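Collagen adhesin (Staphylococcus aureus, PDB 2F68) binds collagen, probably by wrapping its extracellular domains around the triple helix, and so serves Staphylococcus aureus as an adhesin. Local coordinates at residues A276-Q279 / E285-G288; G207-Y212 / K224-S229; M37-K42 / I92-K97. One frame throughout, in Å; residues are numbered along the deposited sequence.

From the N terminus, contact 3 comes first: strand 31-40 meets strand 89-94 through side chains, closing a loop of 49 residues within the bacterial Ig domain. The other two lie in the collagen binding domain. Contact 2 (207-212 with 224-229) spans 11 residues, including most of helix 218-225, and joins the end of that helix to the turn between strands 194-207 and 211-213. Contact 1 (276-279 with 285-288) closes a short hairpin of five intervening residues. The three follow one another in series, with none nested or crossed. The centres of contacts 1 and 2 are about 21 Å apart, while that of contact 3 lies about 57 Å from each.

Contact 1: A276-Q279 / E285-G288; sequences AWYQ and EVNG
A276 and G288 join at the corner end of this antiparallel hairpin, where G288 N donates to A276 O at 2.9 Å. The bond is bent, 133° at the hydrogen, and the donor stands above the carbonyl plane. V286 CG1 rests against the same oxygen.

W277 forms a non-hydrogen-bonded pair with N287, and its indole lies beside the corner. G288 CA sits over one face of the six-membered ring, 3.9 Å from its centroid, in a CH-pi contact. G288 N lies above that face too, near NE1, but both are donors and do not bond. On the backbone, W277 CA makes a CA-H...O contact with V286 O, 3.4 Å away.

Y278 pairs with V286 through two backbone bonds: Y278 N to V286 O at 3.1 Å, and the shorter V286 N to Y278 O at 2.8 Å. With CG held between its own N and carbonyl carbon (chi1 63°), the phenol ring lies over V286, whose CB sits above the ring centre, 3.9 Å from the centroid. V286 CG2 reaches Y278 CE1 at 3.7 Å.

Q279 runs out extended across E285, its OE1 3.4 Å from E285 CG. The glutamate's OE2 is taken by a salt bridge to K182, while OE1 accepts a weak bond from N287 ND2.

Strand 269-278 also pairs with strand 184-190, W277 bonding T185 through the backbone. Past the corner the chain runs into strand 289-296, where F291 packs on A276 and Y278; F152 stacks on the Y278 ring within the collagen binding domain.

Contact 2: G207-Y212 / K224-S229; sequences GTHSNY and KAFPGS
F226 and H209 carry the whole of this small contact, ring against imidazole, and both come from loop residues rather than from regular strand or helix. Along the second segment, the last turn of helix 218-225 ends with K224 and A225, and F226 is the first residue to leave helical backbone angles. Its CG is placed anti to its own carbonyl carbon (chi1 -54°), and from there the phenyl ring reaches over to the other segment while its backbone stays well back from it.

The touching edge is the one made by CE1 and CZ. F226 CE1 meets H209 CB at 3.7 Å, with that CB lying near the plane of the phenyl ring, and the same CE1 is 3.9 Å from H209 CG. The two rings form an offset edge-to-face pair: the phenyl presents its edge to the imidazole face, with the planes 63° apart and the centroids 5.8 Å apart. The two side chains run past one another, and the closest touches fall on CB and CG, at the root of the imidazole.

Beyond F226 the chain folds back at once in a type II beta turn through P227 and G228, closed by S229 N bonding F226 O at 3.2 Å. On the H209 side, S210 OG donates to G207 O at 2.7 Å, bridging the bend.

The backbone N of H209 is bonded to N252 OD1. Y248 meets both rings and F222 packs against F226, making an aromatic cluster in the collagen binding domain that joins the end of helix 218-225 to the connection between strands 194-207 and 211-213; Y213 of strand 211-213 also packs against F226.

Contact 3: M37-K42 / I92-K97; sequences MTFDDK and ITFNDK
F39 and F94 meet ring to ring across two strands whose backbones never pair, the closest CA atoms of the segments, those of M37 and I92, being 10.0 Å apart. The phenyl of F94 offers its edge to the face of F39, offset to one side, with the planes at 78° and the centroids 5.4 Å apart. The closest approach is F39 CE1 to F94 CZ at 3.5 Å; F39 CZ is hardly farther off, lying in the plane of the F94 ring. Each ring extends from its own strand toward the other, and the rings meet midway between the strands.

Two residues back on each strand, M37 and I92 make a second, purely apolar touch. The methionine chain is folded about both CB-CG and CG-SD, which brings CE to 3.8 Å from I92 CG1 as the two side chains pass alongside.

This is sandwich packing as in Ig-like folds, and both segments belong to the bacterial Ig domain. Strand 31-40 is hydrogen-bonded to strands 17-27 and 104-116, whereas strand 89-94 lies between 50-54 and 78-86; alternate residues of the two strands point into the shared core. I52 of strand 50-54 touches all four side chains, and A108 of strand 104-116 backs M37 and I92. I46 from a loop packs on both phenyl rings.

Past F94 the strand gives way to an Asx turn: N95 OD1 accepts K97 N at 3.1 Å, in the carbonyl plane and on a lone pair. K97 NZ then forms a salt bridge with E78.

Contact 1: A276-Q279 / E285-G288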
loop_
_atom_site.group_PDB
_atom_site.type_symbol
_atom_site.label_atom_id
_atom_site.label_comp_id
_atom_site.label_asym_id
_atom_site.label_seq_id
_atom_site.Cartn_x
_atom_site.Cartn_y
_atom_site.Cartn_z
ATOM N N ALA A 276 16.341 -3.163 19.178
ATOM C CA ALA A 276 16.332 -4.588 19.515
ATOM C C ALA A 276 17.448 -5.006 20.472
ATOM O O ALA A 276 18.602 -4.600 20.316
ATOM C CB ALA A 276 16.380 -5.428 18.246
ATOM N N TRP A 277 17.083 -5.823 21.459
ATOM C CA TRP A 277 18.035 -6.421 22.392
ATOM C C TRP A 277 17.936 -7.944 22.341
ATOM O O TRP A 277 16.970 -8.529 22.840
ATOM C CB TRP A 277 17.780 -5.930 23.820
ATOM C CG TRP A 277 18.225 -4.523 24.081
ATOM C CD1 TRP A 277 19.422 -4.127 24.603
ATOM C CD2 TRP A 277 17.474 -3.327 23.844
ATOM N NE1 TRP A 277 19.466 -2.756 24.701
ATOM C CE2 TRP A 277 18.284 -2.239 24.243
ATOM C CE3 TRP A 277 16.195 -3.066 23.330
ATOM C CZ2 TRP A 277 17.857 -0.910 24.145
ATOM C CZ3 TRP A 277 15.773 -1.744 23.233
ATOM C CH2 TRP A 277 16.604 -0.684 23.638
ATOM N N TYR A 278 18.936 -8.578 21.728
ATOM C CA TYR A 278 18.974 -10.037 21.598
ATOM C C TYR A 278 20.392 -10.580 21.424
ATOM O O TYR A 278 21.319 -9.828 21.114
ATOM C CB TYR A 278 18.080 -10.508 20.439
ATOM C CG TYR A 278 18.509 -10.019 19.071
ATOM C CD1 TYR A 278 19.444 -10.729 18.314
ATOM C CD2 TYR A 278 17.972 -8.853 18.526
ATOM C CE1 TYR A 278 19.840 -10.286 17.057
ATOM C CE2 TYR A 278 18.360 -8.401 17.268
ATOM C CZ TYR A 278 19.293 -9.122 16.540
ATOM O OH TYR A 278 19.680 -8.680 15.295
ATOM N N GLN A 279 20.547 -11.887 21.626
ATOM C CA GLN A 279 21.811 -12.577 21.369
ATOM C C GLN A 279 21.588 -14.040 20.992
ATOM O O GLN A 279 21.239 -14.865 21.842
ATOM C CB GLN A 279 22.755 -12.472 22.576
ATOM C CG GLN A 279 24.122 -13.128 22.357
ATOM C CD GLN A 279 25.054 -12.999 23.553
ATOM O OE1 GLN A 279 24.686 -12.454 24.595
ATOM N NE2 GLN A 279 26.273 -13.505 23.403
ATOM N N GLU A 285 26.385 -10.253 20.777
ATOM C CA GLU A 285 25.230 -9.660 21.452
ATOM C C GLU A 285 24.806 -8.342 20.809
ATOM O O GLU A 285 25.624 -7.440 20.615
ATOM C CB GLU A 285 25.521 -9.458 22.944
ATOM C CG GLU A 285 24.288 -9.128 23.787
ATOM C CD GLU A 285 24.615 -8.841 25.244
ATOM O OE1 GLU A 285 25.749 -8.404 25.539
ATOM O OE2 GLU A 285 23.728 -9.044 26.100
ATOM N N VAL A 286 23.521 -8.251 20.480
ATOM C CA VAL A 286 22.937 -7.035 19.921
ATOM C C VAL A 286 22.295 -6.226 21.047
ATOM O O VAL A 286 21.391 -6.708 21.735
ATOM C CB VAL A 286 21.909 -7.360 18.803
ATOM C CG1 VAL A 286 21.122 -6.120 18.399
ATOM C CG2 VAL A 286 22.611 -7.962 17.592
ATOM N N ASN A 287 22.780 -5.001 21.234
ATOM C CA ASN A 287 22.311 -4.131 22.311
ATOM C C ASN A 287 21.773 -2.794 21.803
ATOM O O ASN A 287 22.520 -1.821 21.665
ATOM C CB ASN A 287 23.422 -3.910 23.347
ATOM C CG ASN A 287 23.876 -5.200 24.012
ATOM O OD1 ASN A 287 23.060 -6.005 24.464
ATOM N ND2 ASN A 287 25.188 -5.396 24.082
ATOM N N GLY A 288 20.473 -2.761 21.519
ATOM C CA GLY A 288 19.795 -1.542 21.085
ATOM C C GLY A 288 20.137 -1.088 19.680
ATOM O O GLY A 288 20.335 0.106 19.441
#

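Contact 2: G207-Y212 / K224-S229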
loop_
_atom_site.group_PDB
_atom_site.type_symbol
_atom_site.label_atom_id
_atom_site.label_comp_id
_atom_site.label_asym_id
_atom_site.label_seq_id
_atom_site.Cartn_x
_atom_site.Cartn_y
_atom_site.Cartn_z
ATOM N N GLY A 207 6.877 -22.452 14.751
ATOM C CA GLY A 207 7.966 -23.257 15.301
ATOM C C GLY A 207 7.467 -24.346 16.230
ATOM O O GLY A 207 6.612 -25.150 15.854
ATOM N N THR A 208 8.009 -24.369 17.447
ATOM C CA THR A 208 7.615 -25.347 18.463
ATOM C C THR A 208 6.260 -24.979 19.073
ATOM O O THR A 208 5.437 -25.856 19.348
ATOM C CB THR A 208 8.683 -25.467 19.580
ATOM O OG1 THR A 208 9.991 -25.500 18.997
ATOM C CG2 THR A 208 8.470 -26.734 20.404
ATOM N N HIS A 209 6.039 -23.681 19.271
ATOM C CA HIS A 209 4.791 -23.172 19.838
ATOM C C HIS A 209 3.968 -22.458 18.762
ATOM O O HIS A 209 3.637 -21.276 18.897
ATOM C CB HIS A 209 5.085 -22.232 21.012
ATOM C CG HIS A 209 5.863 -22.870 22.123
ATOM N ND1 HIS A 209 5.267 -23.341 23.273
ATOM C CD2 HIS A 209 7.188 -23.113 22.259
ATOM C CE1 HIS A 209 6.191 -23.846 24.070
ATOM N NE2 HIS A 209 7.366 -23.721 23.478
ATOM N N SER A 210 3.635 -23.191 17.702
ATOM C CA SER A 210 2.956 -22.628 16.532
ATOM C C SER A 210 1.490 -22.276 16.788
ATOM O O SER A 210 0.633 -23.159 16.873
ATOM C CB SER A 210 3.076 -23.577 15.334
ATOM O OG SER A 210 4.431 -23.778 14.974
ATOM N N ASN A 211 1.220 -20.976 16.909
ATOM C CA ASN A 211 -0.136 -20.451 17.102
ATOM C C ASN A 211 -0.308 -19.032 16.563
ATOM O O ASN A 211 0.644 -18.248 16.536
ATOM C CB ASN A 211 -0.536 -20.497 18.582
ATOM C CG ASN A 211 -1.188 -21.814 18.978
ATOM O OD1 ASN A 211 -0.776 -22.455 19.944
ATOM N ND2 ASN A 211 -2.210 -22.221 18.231
ATOM N N TYR A 212 -1.529 -18.714 16.139
ATOM C CA TYR A 212 -1.869 -17.380 15.648
ATOM C C TYR A 212 -2.874 -16.708 16.582
ATOM O O TYR A 212 -3.992 -17.196 16.763
ATOM C CB TYR A 212 -2.415 -17.457 14.216
ATOM C CG TYR A 212 -2.752 -16.118 13.589
ATOM C CD1 TYR A 212 -1.747 -15.213 13.243
ATOM C CD2 TYR A 212 -4.075 -15.766 13.324
ATOM C CE1 TYR A 212 -2.052 -13.984 12.663
ATOM C CE2 TYR A 212 -4.390 -14.541 12.741
ATOM C CZ TYR A 212 -3.376 -13.656 12.415
ATOM O OH TYR A 212 -3.683 -12.444 11.840
ATOM N N LYS A 224 -0.783 -15.156 28.222
ATOM C CA LYS A 224 -1.210 -16.325 28.992
ATOM C C LYS A 224 -0.529 -17.606 28.510
ATOM O O LYS A 224 -0.118 -18.438 29.322
ATOM C CB LYS A 224 -2.732 -16.486 28.946
ATOM C CG LYS A 224 -3.487 -15.565 29.895
ATOM C CD LYS A 224 -4.990 -15.769 29.780
ATOM C CE LYS A 224 -5.757 -14.847 30.719
ATOM N NZ LYS A 224 -5.583 -15.213 32.153
ATOM N N ALA A 225 -0.418 -17.756 27.190
ATOM C CA ALA A 225 0.241 -18.914 26.585
ATOM C C ALA A 225 1.757 -18.859 26.770
ATOM O O ALA A 225 2.415 -19.897 26.872
ATOM C CB ALA A 225 -0.113 -19.019 25.112
ATOM N N PHE A 226 2.297 -17.644 26.807
ATOM C CA PHE A 226 3.716 -17.425 27.067
ATOM C C PHE A 226 3.889 -16.597 28.345
ATOM O O PHE A 226 3.885 -15.365 28.290
ATOM C CB PHE A 226 4.390 -16.728 25.877
ATOM C CG PHE A 226 4.199 -17.436 24.561
ATOM C CD1 PHE A 226 4.989 -18.529 24.221
ATOM C CD2 PHE A 226 3.238 -16.998 23.655
ATOM C CE1 PHE A 226 4.817 -19.183 23.003
ATOM C CE2 PHE A 226 3.059 -17.646 22.434
ATOM C CZ PHE A 226 3.851 -18.741 22.108
ATOM N N PRO A 227 4.018 -17.274 29.506
ATOM C CA PRO A 227 4.233 -16.571 30.774
ATOM C C PRO A 227 5.590 -15.869 30.819
ATOM O O PRO A 227 6.613 -16.465 30.476
ATOM C CB PRO A 227 4.163 -17.691 31.819
ATOM C CG PRO A 227 4.481 -18.935 31.076
ATOM C CD PRO A 227 3.952 -18.735 29.689
ATOM N N GLY A 228 5.583 -14.605 31.234
ATOM C CA GLY A 228 6.787 -13.779 31.232
ATOM C C GLY A 228 6.791 -12.774 30.095
ATOM O O GLY A 228 7.448 -11.734 30.180
ATOM N N SER A 229 6.056 -13.091 29.028
ATOM C CA SER A 229 5.919 -12.200 27.877
ATOM C C SER A 229 5.038 -11.000 28.203
ATOM O O SER A 229 4.082 -11.112 28.974
ATOM C CB SER A 229 5.346 -12.950 26.671
ATOM O OG SER A 229 6.237 -13.951 26.216
#

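Contact 3: M37-K42 / I92-K97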
loop_
_atom_site.group_PDB
_atom_site.type_symbol
_atom_site.label_atom_id
_atom_site.label_comp_id
_atom_site.label_asym_id
_atom_site.label_seq_id
_atom_site.Cartn_x
_atom_site.Cartn_y
_atom_site.Cartn_z
ATOM N N MET A 37 -3.114 9.355 -17.640
ATOM C CA MET A 37 -4.085 9.323 -18.731
ATOM C C MET A 37 -4.522 10.746 -19.070
ATOM O O MET A 37 -5.005 11.471 -18.201
ATOM C CB MET A 37 -5.293 8.464 -18.336
ATOM C CG MET A 37 -6.310 8.199 -19.451
ATOM S SD MET A 37 -7.408 9.585 -19.837
ATOM C CE MET A 37 -8.132 9.937 -18.234
ATOM N N THR A 38 -4.357 11.136 -20.333
ATOM C CA THR A 38 -4.751 12.471 -20.791
ATOM C C THR A 38 -5.928 12.414 -21.766
ATOM O O THR A 38 -6.105 11.422 -22.479
ATOM C CB THR A 38 -3.576 13.234 -21.448
ATOM O OG1 THR A 38 -3.121 12.517 -22.602
ATOM C CG2 THR A 38 -2.420 13.410 -20.469
ATOM N N PHE A 39 -6.722 13.483 -21.792
ATOM C CA PHE A 39 -7.909 13.558 -22.645
ATOM C C PHE A 39 -8.209 14.981 -23.124
ATOM O O PHE A 39 -7.831 15.955 -22.471
ATOM C CB PHE A 39 -9.135 12.978 -21.919
ATOM C CG PHE A 39 -9.522 13.729 -20.668
ATOM C CD1 PHE A 39 -10.410 14.802 -20.729
ATOM C CD2 PHE A 39 -9.009 13.357 -19.429
ATOM C CE1 PHE A 39 -10.770 15.498 -19.578
ATOM C CE2 PHE A 39 -9.365 14.046 -18.271
ATOM C CZ PHE A 39 -10.248 15.118 -18.346
ATOM N N ASP A 40 -8.885 15.081 -24.268
ATOM C CA ASP A 40 -9.433 16.351 -24.760
ATOM C C ASP A 40 -10.747 16.135 -25.518
ATOM O O ASP A 40 -11.106 14.997 -25.832
ATOM C CB ASP A 40 -8.409 17.124 -25.611
ATOM C CG ASP A 40 -7.898 16.331 -26.811
ATOM O OD1 ASP A 40 -6.720 16.526 -27.177
ATOM O OD2 ASP A 40 -8.655 15.527 -27.395
ATOM N N ASP A 41 -11.459 17.224 -25.807
ATOM C CA ASP A 41 -12.740 17.140 -26.516
ATOM C C ASP A 41 -12.624 17.428 -28.020
ATOM O O ASP A 41 -13.552 17.964 -28.637
ATOM C CB ASP A 41 -13.805 18.029 -25.844
ATOM C CG ASP A 41 -13.479 19.520 -25.908
ATOM O OD1 ASP A 41 -14.232 20.308 -25.299
ATOM O OD2 ASP A 41 -12.490 19.914 -26.560
ATOM N N LYS A 42 -11.484 17.058 -28.601
ATOM C CA LYS A 42 -11.216 17.270 -30.025
ATOM C C LYS A 42 -12.118 16.407 -30.912
ATOM O O LYS A 42 -12.656 16.888 -31.912
ATOM C CB LYS A 42 -9.739 16.998 -30.337
ATOM C CG LYS A 42 -9.318 17.344 -31.760
ATOM C CD LYS A 42 -7.918 16.842 -32.062
ATOM C CE LYS A 42 -7.581 17.007 -33.535
ATOM N NZ LYS A 42 -6.213 16.512 -33.852
ATOM N N ILE A 92 -13.056 7.971 -14.701
ATOM C CA ILE A 92 -13.194 9.427 -14.723
ATOM C C ILE A 92 -14.627 9.788 -15.104
ATOM O O ILE A 92 -15.032 9.611 -16.254
ATOM C CB ILE A 92 -12.209 10.089 -15.733
ATOM C CG1 ILE A 92 -10.771 9.570 -15.541
ATOM C CG2 ILE A 92 -12.292 11.625 -15.663
ATOM C CD1 ILE A 92 -10.126 9.903 -14.188
ATOM N N THR A 93 -15.388 10.294 -14.135
ATOM C CA THR A 93 -16.797 10.626 -14.350
ATOM C C THR A 93 -17.021 12.137 -14.340
ATOM O O THR A 93 -16.599 12.830 -13.411
ATOM C CB THR A 93 -17.707 9.947 -13.297
ATOM O OG1 THR A 93 -17.330 8.572 -13.147
ATOM C CG2 THR A 93 -19.174 10.020 -13.715
ATOM N N PHE A 94 -17.687 12.634 -15.381
ATOM C CA PHE A 94 -17.986 14.059 -15.519
ATOM C C PHE A 94 -19.435 14.358 -15.144
ATOM O O PHE A 94 -20.342 13.591 -15.480
ATOM C CB PHE A 94 -17.717 14.531 -16.953
ATOM C CG PHE A 94 -16.295 14.340 -17.405
ATOM C CD1 PHE A 94 -15.912 13.178 -18.071
ATOM C CD2 PHE A 94 -15.339 15.326 -17.175
ATOM C CE1 PHE A 94 -14.600 12.996 -18.494
ATOM C CE2 PHE A 94 -14.023 15.153 -17.595
ATOM C CZ PHE A 94 -13.654 13.986 -18.255
ATOM N N ASN A 95 -19.643 15.476 -14.452
ATOM C CA ASN A 95 -20.987 15.921 -14.078
ATOM C C ASN A 95 -21.539 16.997 -15.024
ATOM O O ASN A 95 -21.000 17.204 -16.112
ATOM C CB ASN A 95 -21.031 16.375 -12.609
ATOM C CG ASN A 95 -19.959 17.399 -12.272
ATOM O OD1 ASN A 95 -19.851 18.444 -12.915
ATOM N ND2 ASN A 95 -19.168 17.108 -11.246
ATOM N N ASP A 96 -22.611 17.667 -14.604
ATOM C CA ASP A 96 -23.297 18.663 -15.437
ATOM C C ASP A 96 -22.511 19.965 -15.635
ATOM O O ASP A 96 -22.800 20.734 -16.556
ATOM C CB ASP A 96 -24.697 18.961 -14.880
ATOM C CG ASP A 96 -24.668 19.471 -13.447
ATOM O OD1 ASP A 96 -24.259 20.631 -13.225
ATOM O OD2 ASP A 96 -25.074 18.713 -12.540
ATOM N N LYS A 97 -21.523 20.199 -14.775
ATOM C CA LYS A 97 -20.730 21.430 -14.804
ATOM C C LYS A 97 -19.679 21.454 -15.922
ATOM O O LYS A 97 -19.055 22.489 -16.168
ATOM C CB LYS A 97 -20.060 21.673 -13.443
ATOM C CG LYS A 97 -21.022 21.846 -12.269
ATOM C CD LYS A 97 -21.597 23.257 -12.201
ATOM C CE LYS A 97 -22.520 23.429 -11.001
ATOM N NZ LYS A 97 -21.790 23.388 -9.701
#